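Local coordinates for PbSGBP-B lipoprotein (Prevotella bryantii B14, PDB 6D2Y), which probably binds polysaccharide at the bacterial cell surface, as a lipoprotein encoded in a polysaccharide utilization locus, at residues Thr109-Tyr113 with Pro123-Gln127; Arg220-Phe224 with Leu299-Phe305; Gly265-Asn271 with Asp441-Pro447. The contacts are given in a common frame with arbitrary orientation. Residues are numbered along the deposited sequence.

Contact 1: Thr109-Tyr113 with Pro123-Gln127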
loop_
_atom_site.group_PDB
_atom_site.type_symbol
_atom_site.label_atom_id
_atom_site.label_comp_id
_atom_site.label_asym_id
_atom_site.label_seq_id
_atom_site.Cartn_x
_atom_site.Cartn_y
_atom_site.Cartn_z
ATOM N N THR A 109 -2.383 20.196 24.649
ATOM C CA THR A 109 -1.844 20.441 25.976
ATOM C C THR A 109 -2.261 19.381 26.981
ATOM O O THR A 109 -1.837 19.452 28.141
ATOM C CB THR A 109 -2.266 21.827 26.489
ATOM O OG1 THR A 109 -3.680 22.001 26.322
ATOM C CG2 THR A 109 -1.528 22.919 25.727
ATOM N N ASP A 110 -3.064 18.397 26.572
ATOM C CA ASP A 110 -3.546 17.336 27.456
ATOM C C ASP A 110 -4.233 17.924 28.685
ATOM O O ASP A 110 -3.961 17.553 29.829
ATOM C CB ASP A 110 -2.410 16.390 27.855
ATOM C CG ASP A 110 -1.970 15.494 26.712
ATOM O OD1 ASP A 110 -2.719 15.368 25.719
ATOM O OD2 ASP A 110 -0.872 14.908 26.811
ATOM N N LYS A 111 -5.132 18.870 28.433
ATOM C CA LYS A 111 -5.930 19.485 29.479
ATOM C C LYS A 111 -7.317 19.781 28.934
ATOM O O LYS A 111 -7.482 20.076 27.746
ATOM C CB LYS A 111 -5.281 20.781 30.004
ATOM C CG LYS A 111 -3.958 20.559 30.729
ATOM C CD LYS A 111 -3.257 21.858 31.076
ATOM C CE LYS A 111 -1.822 21.596 31.518
ATOM N NZ LYS A 111 -1.758 20.651 32.666
HETATM N N MSE A 112 -8.312 19.680 29.807
HETATM C CA MSE A 112 -9.668 20.129 29.498
HETATM C C MSE A 112 -9.914 21.412 30.284
HETATM O O MSE A 112 -9.867 21.407 31.512
HETATM C CB MSE A 112 -10.701 19.058 29.861
HETATM C CG MSE A 112 -12.060 19.588 30.322
HETATM SE SE MSE A 112 -13.382 18.161 30.575
HETATM C CE MSE A 112 -12.999 17.732 32.407
ATOM N N TYR A 113 -10.150 22.510 29.578
ATOM C CA TYR A 113 -10.277 23.816 30.209
ATOM C C TYR A 113 -11.739 24.084 30.534
ATOM O O TYR A 113 -12.595 24.049 29.645
ATOM C CB TYR A 113 -9.711 24.911 29.307
ATOM C CG TYR A 113 -8.273 24.677 28.905
ATOM C CD1 TYR A 113 -7.222 25.137 29.687
ATOM C CD2 TYR A 113 -7.966 23.987 27.741
ATOM C CE1 TYR A 113 -5.905 24.920 29.321
ATOM C CE2 TYR A 113 -6.655 23.764 27.368
ATOM C CZ TYR A 113 -5.629 24.233 28.160
ATOM O OH TYR A 113 -4.319 24.017 27.795
ATOM N N PRO A 123 -8.006 24.554 34.529
ATOM C CA PRO A 123 -7.576 23.402 33.726
ATOM C C PRO A 123 -7.580 22.090 34.498
ATOM O O PRO A 123 -7.089 22.014 35.628
ATOM C CB PRO A 123 -6.158 23.795 33.306
ATOM C CG PRO A 123 -5.659 24.600 34.463
ATOM C CD PRO A 123 -6.860 25.314 35.058
ATOM N N TYR A 124 -8.133 21.049 33.884
ATOM C CA TYR A 124 -8.116 19.697 34.430
ATOM C C TYR A 124 -7.348 18.812 33.460
ATOM O O TYR A 124 -7.738 18.687 32.294
ATOM C CB TYR A 124 -9.539 19.175 34.644
ATOM C CG TYR A 124 -9.625 17.729 35.079
ATOM C CD1 TYR A 124 -9.901 16.725 34.162
ATOM C CD2 TYR A 124 -9.446 17.371 36.410
ATOM C CE1 TYR A 124 -9.984 15.402 34.554
ATOM C CE2 TYR A 124 -9.532 16.053 36.812
ATOM C CZ TYR A 124 -9.800 15.072 35.879
ATOM O OH TYR A 124 -9.884 13.756 36.270
ATOM N N ASP A 125 -6.248 18.223 33.930
ATOM C CA ASP A 125 -5.412 17.392 33.073
ATOM C C ASP A 125 -6.206 16.205 32.543
ATOM O O ASP A 125 -6.741 15.409 33.318
ATOM C CB ASP A 125 -4.184 16.908 33.843
ATOM C CG ASP A 125 -3.239 18.033 34.202
ATOM O OD1 ASP A 125 -3.625 19.211 34.047
ATOM O OD2 ASP A 125 -2.108 17.739 34.642
ATOM N N PHE A 126 -6.279 16.092 31.217
ATOM C CA PHE A 126 -7.066 15.049 30.570
ATOM C C PHE A 126 -6.607 14.932 29.125
ATOM O O PHE A 126 -6.490 15.946 28.429
ATOM C CB PHE A 126 -8.564 15.371 30.640
ATOM C CG PHE A 126 -9.451 14.260 30.157
ATOM C CD1 PHE A 126 -9.985 14.289 28.878
ATOM C CD2 PHE A 126 -9.759 13.190 30.981
ATOM C CE1 PHE A 126 -10.805 13.273 28.430
ATOM C CE2 PHE A 126 -10.578 12.167 30.538
ATOM C CZ PHE A 126 -11.101 12.209 29.260
ATOM N N GLN A 127 -6.347 13.707 28.679
ATOM C CA GLN A 127 -5.807 13.462 27.350
ATOM C C GLN A 127 -6.918 13.080 26.382
ATOM O O GLN A 127 -7.838 12.338 26.736
ATOM C CB GLN A 127 -4.750 12.357 27.383
ATOM C CG GLN A 127 -3.732 12.502 28.500
ATOM C CD GLN A 127 -2.864 11.270 28.653
ATOM O OE1 GLN A 127 -1.862 11.114 27.956
ATOM N NE2 GLN A 127 -3.247 10.385 29.567
HETATM O O HOH W 1 -8.319 17.222 26.843
#
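Two strands of a beta hairpin, 111-113 and 123-125, run antiparallel here, with short axes 4.4 Å apart at 155°. Met112 and Tyr124 form the hydrogen-bonded pair: Met112 N to Tyr124 O is 2.7 Å and Tyr124 N to Met112 O is 3.0 Å. Lys111 with Asp125 and Tyr113 with Pro123 are the non-hydrogen-bonded pairs on either side.

Lys111 leaves the backbone with chi1 m, runs on through two t angles and turns at chi4 m. Asp125, also m at chi1, carries its carboxylate to meet it. Lys111 NZ lies 2.7 Å from Asp125 OD1, a salt bridge along the sheet face. On the same face Tyr113, chi1 m, sets CD1 4.0 Å from Pro123 CB. Tyr113 OH lies 2.6 Å from Thr109 OG1, a hydrogen bond.

Selenomethionine Met112 points to the other face with chi1 between wells at 148°. Met112 CE is 3.7 Å from Tyr124 CD1. Asp110 O accepts from Phe126 N at 3.1 Å. A water bridges Phe126 O at 2.7 Å and Lys111 O, more weakly, at 3.1 Å.

Met112, Tyr124 and Phe126 pack on Ile43 of strand 39-45. Met112 also meets Ile77 and Phe79 of strand 74-79, which lies beside 111-116 in the sheet.

Contact 2: Arg220-Phe224 with Leu299-Phe305; sequences RGMLF and LCDVADF
Leu223 lays its CD2 over Ala303, with Leu223 CD2 3.6 Å from Ala303 CB. Leu223 CD2 is also 4.2 Å from Leu299 CB and 3.8 Å from Phe305 CE1, where it meets the edge of the Phe305 ring. Leu223 has chi1 m and chi2 off its wells at 144°. Phe224, chi1 m, adds CZ at 3.5 Å from Leu299 CD2, with Leu299 in the mt rotamer.

Segment 220-224 enters strand 222-224 through Gly221, at phi 62° and psi 27°. Leu223 and Phe224 then lie opposite the single residue Ile454 of antiparallel strand 449-458, a classic beta bulge. The Leu223 phi of -111° and psi of -49° go with it. Segment 299-305 starts as a weakly bonded helical turn at 299-302, where Ala303 N donates to Leu299 O at 3.1 Å. It opens out at Ala303, phi -132° and psi 156°. CA atoms are 4.8 Å apart for Gly221 and Ala303, and 6.5 Å for Leu223 and Val302.

No direct hydrogen bond joins the segments. A water donates to Met222 O and Val302 O, each at 2.9 Å.

Met222 turns away, its side chain about 7 Å from the magnesium bound by Asp225 and Asp452, among others. The turn packs beside strand 449-458, where Ala303 and Phe305 touch Val456, while Phe224 and Leu299 reach Leu424 of strand 423-428.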
loop_
_atom_site.group_PDB
_atom_site.type_symbol
_atom_site.label_atom_id
_atom_site.label_comp_id
_atom_site.label_asym_id
_atom_site.label_seq_id
_atom_site.Cartn_x
_atom_site.Cartn_y
_atom_site.Cartn_z
ATOM N N ARG A 220 12.900 -8.108 0.087
ATOM C CA ARG A 220 12.239 -9.287 0.629
ATOM C C ARG A 220 11.281 -9.879 -0.396
ATOM O O ARG A 220 10.564 -9.154 -1.091
ATOM C CB ARG A 220 11.495 -8.942 1.921
ATOM C CG ARG A 220 12.321 -8.147 2.927
ATOM C CD ARG A 220 11.479 -7.678 4.108
ATOM N NE ARG A 220 10.539 -6.618 3.752
ATOM C CZ ARG A 220 9.459 -6.315 4.463
ATOM N NH1 ARG A 220 9.175 -7.004 5.561
ATOM N NH2 ARG A 220 8.656 -5.332 4.077
ATOM N N GLY A 221 11.273 -11.208 -0.488
ATOM C CA GLY A 221 10.445 -11.882 -1.471
ATOM C C GLY A 221 10.813 -11.538 -2.890
ATOM O O GLY A 221 9.957 -11.571 -3.781
HETATM N N MSE A 222 12.071 -11.187 -3.113
HETATM C CA MSE A 222 12.593 -10.779 -4.409
HETATM C C MSE A 222 12.443 -11.859 -5.508
HETATM O O MSE A 222 12.918 -12.982 -5.352
HETATM C CB MSE A 222 14.064 -10.364 -4.241
HETATM C CG MSE A 222 14.558 -9.663 -5.460
HETATM SE SE MSE A 222 13.856 -7.851 -5.508
HETATM C CE MSE A 222 12.887 -8.096 -7.125
ATOM N N LEU A 223 11.758 -11.528 -6.605
ATOM C CA LEU A 223 11.568 -12.458 -7.715
ATOM C C LEU A 223 12.331 -12.060 -8.971
ATOM O O LEU A 223 13.023 -12.897 -9.566
ATOM C CB LEU A 223 10.076 -12.611 -8.053
ATOM C CG LEU A 223 9.134 -12.911 -6.884
ATOM C CD1 LEU A 223 7.801 -12.215 -7.074
ATOM C CD2 LEU A 223 8.940 -14.408 -6.732
ATOM N N PHE A 224 12.219 -10.803 -9.402
ATOM C CA PHE A 224 12.940 -10.309 -10.577
ATOM C C PHE A 224 13.498 -8.928 -10.248
ATOM O O PHE A 224 12.750 -7.948 -10.226
ATOM C CB PHE A 224 12.043 -10.226 -11.808
ATOM C CG PHE A 224 11.319 -11.498 -12.139
ATOM C CD1 PHE A 224 10.088 -11.778 -11.576
ATOM C CD2 PHE A 224 11.850 -12.390 -13.054
ATOM C CE1 PHE A 224 9.412 -12.940 -11.894
ATOM C CE2 PHE A 224 11.180 -13.552 -13.379
ATOM C CZ PHE A 224 9.960 -13.828 -12.799
ATOM N N LEU A 299 8.396 -19.839 -9.363
ATOM C CA LEU A 299 8.517 -18.616 -8.579
ATOM C C LEU A 299 8.182 -18.850 -7.111
ATOM O O LEU A 299 8.706 -18.151 -6.238
ATOM C CB LEU A 299 7.623 -17.526 -9.168
ATOM C CG LEU A 299 8.043 -17.052 -10.559
ATOM C CD1 LEU A 299 7.079 -16.004 -11.077
ATOM C CD2 LEU A 299 9.463 -16.506 -10.527
ATOM N N CYS A 300 7.328 -19.834 -6.818
ATOM C CA CYS A 300 6.996 -20.140 -5.431
ATOM C C CYS A 300 8.159 -20.777 -4.682
ATOM O O CYS A 300 8.124 -20.845 -3.449
ATOM C CB CYS A 300 5.777 -21.058 -5.373
ATOM S SG CYS A 300 5.938 -22.562 -6.358
ATOM N N ASP A 301 9.179 -21.254 -5.395
ATOM C CA ASP A 301 10.401 -21.734 -4.767
ATOM C C ASP A 301 11.460 -20.648 -4.641
ATOM O O ASP A 301 12.400 -20.805 -3.855
ATOM C CB ASP A 301 10.979 -22.912 -5.557
ATOM C CG ASP A 301 10.128 -24.159 -5.448
ATOM O OD1 ASP A 301 9.505 -24.368 -4.385
ATOM O OD2 ASP A 301 10.081 -24.932 -6.428
ATOM N N VAL A 302 11.328 -19.558 -5.399
ATOM C CA VAL A 302 12.279 -18.456 -5.307
ATOM C C VAL A 302 11.931 -17.539 -4.140
ATOM O O VAL A 302 12.821 -17.059 -3.428
ATOM C CB VAL A 302 12.327 -17.693 -6.643
ATOM C CG1 VAL A 302 13.169 -16.431 -6.514
ATOM C CG2 VAL A 302 12.874 -18.592 -7.740
ATOM N N ALA A 303 10.642 -17.291 -3.920
ATOM C CA ALA A 303 10.171 -16.498 -2.796
ATOM C C ALA A 303 9.023 -17.226 -2.110
ATOM O O ALA A 303 8.336 -18.054 -2.714
ATOM C CB ALA A 303 9.722 -15.097 -3.235
ATOM N N ASP A 304 8.820 -16.905 -0.834
ATOM C CA ASP A 304 7.822 -17.594 -0.025
ATOM C C ASP A 304 6.448 -16.972 -0.243
ATOM O O ASP A 304 6.229 -15.803 0.086
ATOM C CB ASP A 304 8.204 -17.544 1.452
ATOM C CG ASP A 304 7.329 -18.439 2.306
ATOM O OD1 ASP A 304 7.748 -19.577 2.604
ATOM O OD2 ASP A 304 6.218 -18.003 2.675
ATOM N N PHE A 305 5.521 -17.763 -0.783
ATOM C CA PHE A 305 4.160 -17.318 -1.039
ATOM C C PHE A 305 3.161 -17.867 -0.027
ATOM O O PHE A 305 1.951 -17.715 -0.227
ATOM C CB PHE A 305 3.730 -17.716 -2.452
ATOM C CG PHE A 305 4.287 -16.833 -3.533
ATOM C CD1 PHE A 305 5.534 -17.086 -4.081
ATOM C CD2 PHE A 305 3.558 -15.756 -4.011
ATOM C CE1 PHE A 305 6.046 -16.279 -5.079
ATOM C CE2 PHE A 305 4.062 -14.948 -5.011
ATOM C CZ PHE A 305 5.308 -15.208 -5.545
HETATM O O HOH W 2 13.116 -14.270 -2.740
#

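Contact 3: Gly265-Asn271 with Asp441-Pro447; sequences GVTMAAN and DGVECTP
Three backbone hydrogen bonds join these segments. Met268 N donates to Cys445 O at 2.8 Å, and Cys445 N donates to Met268 O at 3.3 Å. Gly442 N donates to Ala270 O at 2.8 Å. All three are nearly straight, with angles of 168° to 170°. CA-H...O contacts extend the first pair: Thr446 CA lies 3.2 Å from Val266 O, and Thr267 CA 3.4 Å from Cys445 O.

The segments run antiparallel. CA atoms are 4.6 Å apart for Thr267 and Thr446 and 5.4 Å for Met268 and Cys445. The register then slips, to Ala270 with Glu444 at 4.4 Å and Asn271 with Asp441 at 4.8 Å, so the Gly442-Ala270 bond stands apart. Residues 266 to 269 are extended, then Ala270 bends at phi -65° and psi -33°. Gly442 is extended at -126° and -153°.

Met268 and Cys445 make a single antiparallel hydrogen-bonded pair between two loops of the region assigned to the surface glycan-binding protein B xyloglucan-binding family. One loop follows strand 258-261, and the other leads to strand 449-458.

Selenomethionine Met268, chi1 148°, sets CB 3.7 Å from Pro447 CD and CG 3.8 Å from Cys445 SG, with Cys445 chi1 p. The Met268 side chain also touches Phe278. Glu444, chi1 and chi2 t, has OE2 3.3 Å from Thr267 CG2. Asp441 OD1 forms a salt bridge with Lys430. Pro447 also packs on Trp325.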
loop_
_atom_site.group_PDB
_atom_site.type_symbol
_atom_site.label_atom_id
_atom_site.label_comp_id
_atom_site.label_asym_id
_atom_site.label_seq_id
_atom_site.Cartn_x
_atom_site.Cartn_y
_atom_site.Cartn_z
ATOM N N GLY A 265 7.161 4.733 -30.234
ATOM C CA GLY A 265 6.431 4.645 -31.481
ATOM C C GLY A 265 5.591 3.400 -31.662
ATOM O O GLY A 265 4.898 3.288 -32.682
ATOM N N VAL A 266 5.625 2.462 -30.719
ATOM C CA VAL A 266 4.814 1.251 -30.802
ATOM C C VAL A 266 3.410 1.593 -30.314
ATOM O O VAL A 266 3.207 1.896 -29.137
ATOM C CB VAL A 266 5.423 0.107 -29.986
ATOM C CG1 VAL A 266 4.692 -1.195 -30.275
ATOM C CG2 VAL A 266 6.902 -0.028 -30.299
ATOM N N THR A 267 2.436 1.533 -31.219
ATOM C CA THR A 267 1.095 2.020 -30.929
ATOM C C THR A 267 0.281 0.971 -30.183
ATOM O O THR A 267 0.272 -0.209 -30.552
ATOM C CB THR A 267 0.386 2.418 -32.223
ATOM O OG1 THR A 267 1.064 3.536 -32.808
ATOM C CG2 THR A 267 -1.062 2.804 -31.952
HETATM N N MSE A 268 -0.466 1.434 -29.184
HETATM C CA MSE A 268 -1.354 0.593 -28.404
HETATM C C MSE A 268 -2.729 1.093 -28.753
HETATM O O MSE A 268 -2.980 2.310 -28.621
HETATM C CB MSE A 268 -1.087 0.784 -26.918
HETATM C CG MSE A 268 -2.364 0.614 -26.106
HETATM SE SE MSE A 268 -2.718 -1.304 -25.831
HETATM C CE MSE A 268 -1.979 -1.462 -24.012
ATOM N N ALA A 269 -3.623 0.209 -29.190
ATOM C CA ALA A 269 -4.961 0.621 -29.589
ATOM C C ALA A 269 -5.782 1.057 -28.380
ATOM O O ALA A 269 -5.557 0.615 -27.251
ATOM C CB ALA A 269 -5.675 -0.511 -30.325
ATOM N N ALA A 270 -6.749 1.944 -28.635
ATOM C CA ALA A 270 -7.595 2.455 -27.560
ATOM C C ALA A 270 -8.458 1.360 -26.948
ATOM O O ALA A 270 -8.742 1.398 -25.745
ATOM C CB ALA A 270 -8.473 3.593 -28.079
ATOM N N ASN A 271 -8.883 0.384 -27.748
ATOM C CA ASN A 271 -9.684 -0.723 -27.244
ATOM C C ASN A 271 -8.840 -1.822 -26.602
ATOM O O ASN A 271 -9.385 -2.875 -26.255
ATOM C CB ASN A 271 -10.540 -1.310 -28.372
ATOM C CG ASN A 271 -9.719 -2.067 -29.400
ATOM O OD1 ASN A 271 -8.528 -1.809 -29.577
ATOM N ND2 ASN A 271 -10.356 -3.009 -30.086
ATOM N N ASP A 441 -12.511 1.133 -22.529
ATOM C CA ASP A 441 -11.565 1.600 -23.527
ATOM C C ASP A 441 -10.725 2.742 -22.961
ATOM O O ASP A 441 -11.050 3.344 -21.934
ATOM C CB ASP A 441 -12.300 2.061 -24.785
ATOM C CG ASP A 441 -12.880 0.911 -25.580
ATOM O OD1 ASP A 441 -12.579 -0.257 -25.249
ATOM O OD2 ASP A 441 -13.642 1.174 -26.534
ATOM N N GLY A 442 -9.632 3.045 -23.654
ATOM C CA GLY A 442 -8.756 4.136 -23.296
ATOM C C GLY A 442 -8.552 5.075 -24.471
ATOM O O GLY A 442 -9.403 5.202 -25.353
ATOM N N VAL A 443 -7.400 5.740 -24.466
ATOM C CA VAL A 443 -6.981 6.606 -25.561
ATOM C C VAL A 443 -5.765 5.980 -26.228
ATOM O O VAL A 443 -4.927 5.359 -25.561
ATOM C CB VAL A 443 -6.682 8.042 -25.077
ATOM C CG1 VAL A 443 -7.849 8.579 -24.262
ATOM C CG2 VAL A 443 -5.400 8.089 -24.260
ATOM N N GLU A 444 -5.686 6.118 -27.550
ATOM C CA GLU A 444 -4.568 5.551 -28.292
ATOM C C GLU A 444 -3.261 6.176 -27.824
ATOM O O GLU A 444 -3.172 7.390 -27.617
ATOM C CB GLU A 444 -4.761 5.776 -29.793
ATOM C CG GLU A 444 -3.726 5.094 -30.668
ATOM C CD GLU A 444 -3.887 5.446 -32.133
ATOM O OE1 GLU A 444 -4.240 6.608 -32.431
ATOM O OE2 GLU A 444 -3.665 4.562 -32.986
ATOM N N CYS A 445 -2.243 5.339 -27.646
ATOM C CA CYS A 445 -0.997 5.792 -27.049
ATOM C C CYS A 445 0.160 4.972 -27.603
ATOM O O CYS A 445 -0.024 4.034 -28.384
ATOM C CB CYS A 445 -1.054 5.690 -25.521
ATOM S SG CYS A 445 -1.671 4.106 -24.894
ATOM N N THR A 446 1.367 5.350 -27.189
ATOM C CA THR A 446 2.591 4.597 -27.451
ATOM C C THR A 446 3.306 4.470 -26.114
ATOM O O THR A 446 4.260 5.206 -25.832
ATOM C CB THR A 446 3.470 5.289 -28.494
ATOM O OG1 THR A 446 3.759 6.626 -28.067
ATOM C CG2 THR A 446 2.768 5.333 -29.845
ATOM N N PRO A 447 2.865 3.551 -25.261
ATOM C CA PRO A 447 3.360 3.526 -23.884
ATOM C C PRO A 447 4.702 2.826 -23.754
ATOM O O PRO A 447 5.013 1.871 -24.470
ATOM C CB PRO A 447 2.266 2.754 -23.140
ATOM C CG PRO A 447 1.746 1.803 -24.168
ATOM C CD PRO A 447 1.856 2.504 -25.504
#

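Contact 2 is the buried one. Contacts 1 and 3 are partly buried. Contact 1 joins neighbouring strands of one hairpin, with backbone bonds, a salt bridge and Tyr113-Pro123 packing on one face, and Met112-Tyr124 packing on the other. Contact 3 also relies on backbone bonds, but between loops 170 residues apart in sequence. Contact 2 has no direct hydrogen bond across it and depends on apolar side chains and a water. Contacts 2 and 3 share one family region; their segments alternate along the chain, and strand 449-458 runs past contact 2 after leaving the loop of contact 3. Contact 1 lies on the opposite side of the chain's centre from both.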